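Local coordinates for protein cytosol aminopeptidase (Coxiella burnetii, PDB 3IJ3) that probably acts as a manganese-dependent metalloaminopeptidase of the M17 family, removing amino acids from the N-termini of peptides, at residues Thr214-Ile219 with Pro230-Leu235. Residues are numbered along the deposited sequence; the frame is centred on the assembly and turned at random.
Sequences TEFPAI and PLLIDL. With EDO (1,2-ethanediol), chain K.
L232 sets CG anti to its backbone N (chi1 174°), and its second torsion then turns CD2 toward F216 and CD1 toward I219; the CG of F216 lies anti to its own carbonyl carbon (chi1 -62°). The two side chains cross at about a right angle, and the methyl sits over one ring face in a CH-pi contact, CD2 of L232 being 3.5 Å from the centroid of the F216 ring and 19° off its normal. It is displaced toward the rim, closest to CE1 and CZ. The other branch of the leucine serves a second partner: CD1 of L232 lies 4.0 Å from CD1 of I219, and the extended isoleucine arm also approaches the leucine CB. A forked leucine thus suits a strand position that faces a loop aromatic and a helical isoleucine at once. CG2 of I219 rests 4.0 Å from the carbonyl O of L231. F216 is the N-cap residue of helix 217-223, and R321 adds a cation-pi contact to its ring. Strand 231-237 runs between strands 203-208 and 295-305, where I207 and V303 extend the apolar layer. The helix junction and this strand meet through buried hydrocarbon and one ring face, so their pairing rests on shape and dispersion.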
ATOM      1  N   THR A 214      -2.156  24.626 -31.818  1.00 20.56           N
ATOM      2  CA  THR A 214      -2.793  25.945 -31.744  1.00 22.37           C
ATOM      3  C   THR A 214      -4.288  25.939 -31.523  1.00 20.98           C
ATOM      4  O   THR A 214      -4.802  26.676 -30.675  1.00 23.14           O
ATOM      5  CB  THR A 214      -2.527  26.737 -33.062  1.00 23.04           C
ATOM      6  OG1 THR A 214      -1.135  27.007 -33.156  1.00 28.14           O
ATOM      7  CG2 THR A 214      -3.305  28.055 -33.098  1.00 27.02           C
ATOM      8  N   GLU A 215      -4.996  25.099 -32.276  1.00 18.75           N
ATOM      9  CA  GLU A 215      -6.443  25.104 -32.286  1.00 17.97           C
ATOM     10  C   GLU A 215      -7.109  24.212 -31.222  1.00 16.33           C
ATOM     11  O   GLU A 215      -8.224  24.504 -30.813  1.00 16.33           O
ATOM     12  CB  GLU A 215      -6.937  24.722 -33.684  1.00 19.02           C
ATOM     13  CG  GLU A 215      -6.497  25.702 -34.809  1.00 21.96           C
ATOM     14  CD  GLU A 215      -7.213  27.017 -34.769  1.00 25.84           C
ATOM     15  OE1 GLU A 215      -8.291  27.106 -34.123  1.00 25.76           O
ATOM     16  OE2 GLU A 215      -6.711  27.958 -35.420  1.00 26.49           O
ATOM     17  N   PHE A 216      -6.451  23.117 -30.855  1.00 14.86           N
ATOM     18  CA  PHE A 216      -6.957  22.154 -29.862  1.00 15.30           C
ATOM     19  C   PHE A 216      -5.867  21.900 -28.825  1.00 15.71           C
ATOM     20  O   PHE A 216      -5.391  20.769 -28.672  1.00 15.24           O
ATOM     21  CB  PHE A 216      -7.356  20.860 -30.584  1.00 15.57           C
ATOM     22  CG  PHE A 216      -8.459  21.065 -31.568  1.00 16.94           C
ATOM     23  CD1 PHE A 216      -9.775  20.929 -31.187  1.00 20.47           C
ATOM     24  CD2 PHE A 216      -8.181  21.464 -32.868  1.00 18.48           C
ATOM     25  CE1 PHE A 216     -10.803  21.148 -32.095  1.00 20.12           C
ATOM     26  CE2 PHE A 216      -9.202  21.722 -33.760  1.00 17.47           C
ATOM     27  CZ  PHE A 216     -10.503  21.565 -33.379  1.00 18.74           C
ATOM     28  N   PRO A 217      -5.485  22.947 -28.072  1.00 16.14           N
ATOM     29  CA  PRO A 217      -4.384  22.802 -27.121  1.00 16.74           C
ATOM     30  C   PRO A 217      -4.538  21.732 -26.038  1.00 15.84           C
ATOM     31  O   PRO A 217      -3.515  21.194 -25.580  1.00 16.48           O
ATOM     32  CB  PRO A 217      -4.264  24.207 -26.497  1.00 17.43           C
ATOM     33  CG  PRO A 217      -5.648  24.798 -26.640  1.00 17.76           C
ATOM     34  CD  PRO A 217      -6.114  24.274 -27.977  1.00 16.86           C
ATOM     35  N   ALA A 218      -5.766  21.409 -25.650  1.00 15.04           N
ATOM     36  CA  ALA A 218      -5.971  20.427 -24.596  1.00 15.88           C
ATOM     37  C   ALA A 218      -5.721  19.019 -25.115  1.00 15.91           C
ATOM     38  O   ALA A 218      -5.176  18.167 -24.396  1.00 16.27           O
ATOM     39  CB  ALA A 218      -7.404  20.594 -23.972  1.00 15.32           C
ATOM     40  N   ILE A 219      -6.087  18.760 -26.371  1.00 16.55           N
ATOM     41  CA  ILE A 219      -5.789  17.447 -26.988  1.00 14.98           C
ATOM     42  C   ILE A 219      -4.267  17.304 -27.087  1.00 15.87           C
ATOM     43  O   ILE A 219      -3.675  16.266 -26.734  1.00 16.02           O
ATOM     44  CB  ILE A 219      -6.428  17.306 -28.385  1.00 16.11           C
ATOM     45  CG1 ILE A 219      -7.946  17.515 -28.312  1.00 15.61           C
ATOM     46  CG2 ILE A 219      -6.106  15.922 -29.000  1.00 16.23           C
ATOM     47  CD1 ILE A 219      -8.657  17.440 -29.705  1.00 15.40           C
ATOM     48  N   PRO A 230      -0.402  13.184 -31.196  1.00 16.92           N
ATOM     49  CA  PRO A 230      -1.851  13.314 -31.089  1.00 15.95           C
ATOM     50  C   PRO A 230      -2.488  13.935 -32.318  1.00 16.56           C
ATOM     51  O   PRO A 230      -1.833  14.666 -33.075  1.00 15.67           O
ATOM     52  CB  PRO A 230      -2.010  14.231 -29.886  1.00 17.89           C
ATOM     53  CG  PRO A 230      -0.829  15.132 -29.952  1.00 16.69           C
ATOM     54  CD  PRO A 230       0.292  14.211 -30.398  1.00 15.54           C
ATOM     55  N   LEU A 231      -3.778  13.674 -32.479  1.00 16.74           N
ATOM     56  CA  LEU A 231      -4.537  14.236 -33.597  1.00 16.31           C
ATOM     57  C   LEU A 231      -6.019  14.277 -33.281  1.00 15.83           C
ATOM     58  O   LEU A 231      -6.464  13.716 -32.278  1.00 16.42           O
ATOM     59  CB  LEU A 231      -4.237  13.454 -34.862  1.00 17.48           C
ATOM     60  CG  LEU A 231      -4.476  11.955 -34.862  1.00 16.68           C
ATOM     61  CD1 LEU A 231      -5.939  11.730 -35.195  1.00 19.74           C
ATOM     62  CD2 LEU A 231      -3.638  11.176 -35.855  1.00 18.18           C
ATOM     63  N   LEU A 232      -6.756  15.004 -34.112  1.00 15.24           N
ATOM     64  CA  LEU A 232      -8.200  15.067 -34.021  1.00 14.14           C
ATOM     65  C   LEU A 232      -8.755  14.611 -35.358  1.00 14.19           C
ATOM     66  O   LEU A 232      -8.349  15.103 -36.413  1.00 16.01           O
ATOM     67  CB  LEU A 232      -8.692  16.477 -33.705  1.00 15.92           C
ATOM     68  CG  LEU A 232     -10.207  16.694 -33.719  1.00 16.26           C
ATOM     69  CD1 LEU A 232     -10.915  15.894 -32.610  1.00 15.86           C
ATOM     70  CD2 LEU A 232     -10.510  18.166 -33.600  1.00 19.39           C
ATOM     71  N   ILE A 233      -9.629  13.622 -35.307  1.00 13.55           N
ATOM     72  CA  ILE A 233     -10.319  13.094 -36.496  1.00 14.39           C
ATOM     73  C   ILE A 233     -11.699  13.769 -36.565  1.00 15.09           C
ATOM     74  O   ILE A 233     -12.432  13.733 -35.583  1.00 16.34           O
ATOM     75  CB  ILE A 233     -10.514  11.572 -36.361  1.00 14.10           C
ATOM     76  CG1 ILE A 233      -9.171  10.883 -36.182  1.00 14.66           C
ATOM     77  CG2 ILE A 233     -11.269  10.986 -37.594  1.00 14.88           C
ATOM     78  CD1 ILE A 233      -9.282   9.506 -35.512  1.00 16.42           C
ATOM     79  N   ASP A 234     -12.067  14.295 -37.740  1.00 15.19           N
ATOM     80  CA  ASP A 234     -13.329  15.029 -37.957  1.00 15.04           C
ATOM     81  C   ASP A 234     -13.969  14.540 -39.251  1.00 15.45           C
ATOM     82  O   ASP A 234     -13.483  14.851 -40.337  1.00 17.39           O
ATOM     83  CB  ASP A 234     -13.002  16.529 -38.015  1.00 16.17           C
ATOM     84  CG  ASP A 234     -14.240  17.451 -38.073  1.00 19.36           C
ATOM     85  OD1 ASP A 234     -15.379  16.974 -38.105  1.00 22.31           O
ATOM     86  OD2 ASP A 234     -14.038  18.709 -38.068  1.00 22.13           O
ATOM     87  N   LEU A 235     -14.994  13.707 -39.121  1.00 14.52           N
ATOM     88  CA  LEU A 235     -15.719  13.144 -40.260  1.00 14.16           C
ATOM     89  C   LEU A 235     -17.082  13.785 -40.418  1.00 14.65           C
ATOM     90  O   LEU A 235     -17.772  14.054 -39.415  1.00 15.62           O
ATOM     91  CB  LEU A 235     -15.866  11.617 -40.101  1.00 14.73           C
ATOM     92  CG  LEU A 235     -16.769  10.824 -41.083  1.00 14.77           C
ATOM     93  CD1 LEU A 235     -16.404   9.336 -41.113  1.00 16.74           C
ATOM     94  CD2 LEU A 235     -18.269  10.979 -40.728  1.00 14.64           C
TER
HETATM   95  C1  EDO K 468      -7.495  28.508 -27.261  0.50 31.68           C
HETATM   96  O1  EDO K 468      -6.712  29.305 -26.371  0.50 36.14           O
HETATM   97  C2  EDO K 468      -7.177  28.827 -28.709  0.50 33.54           C
HETATM   98  O2  EDO K 468      -7.706  27.786 -29.540  0.50 36.13           O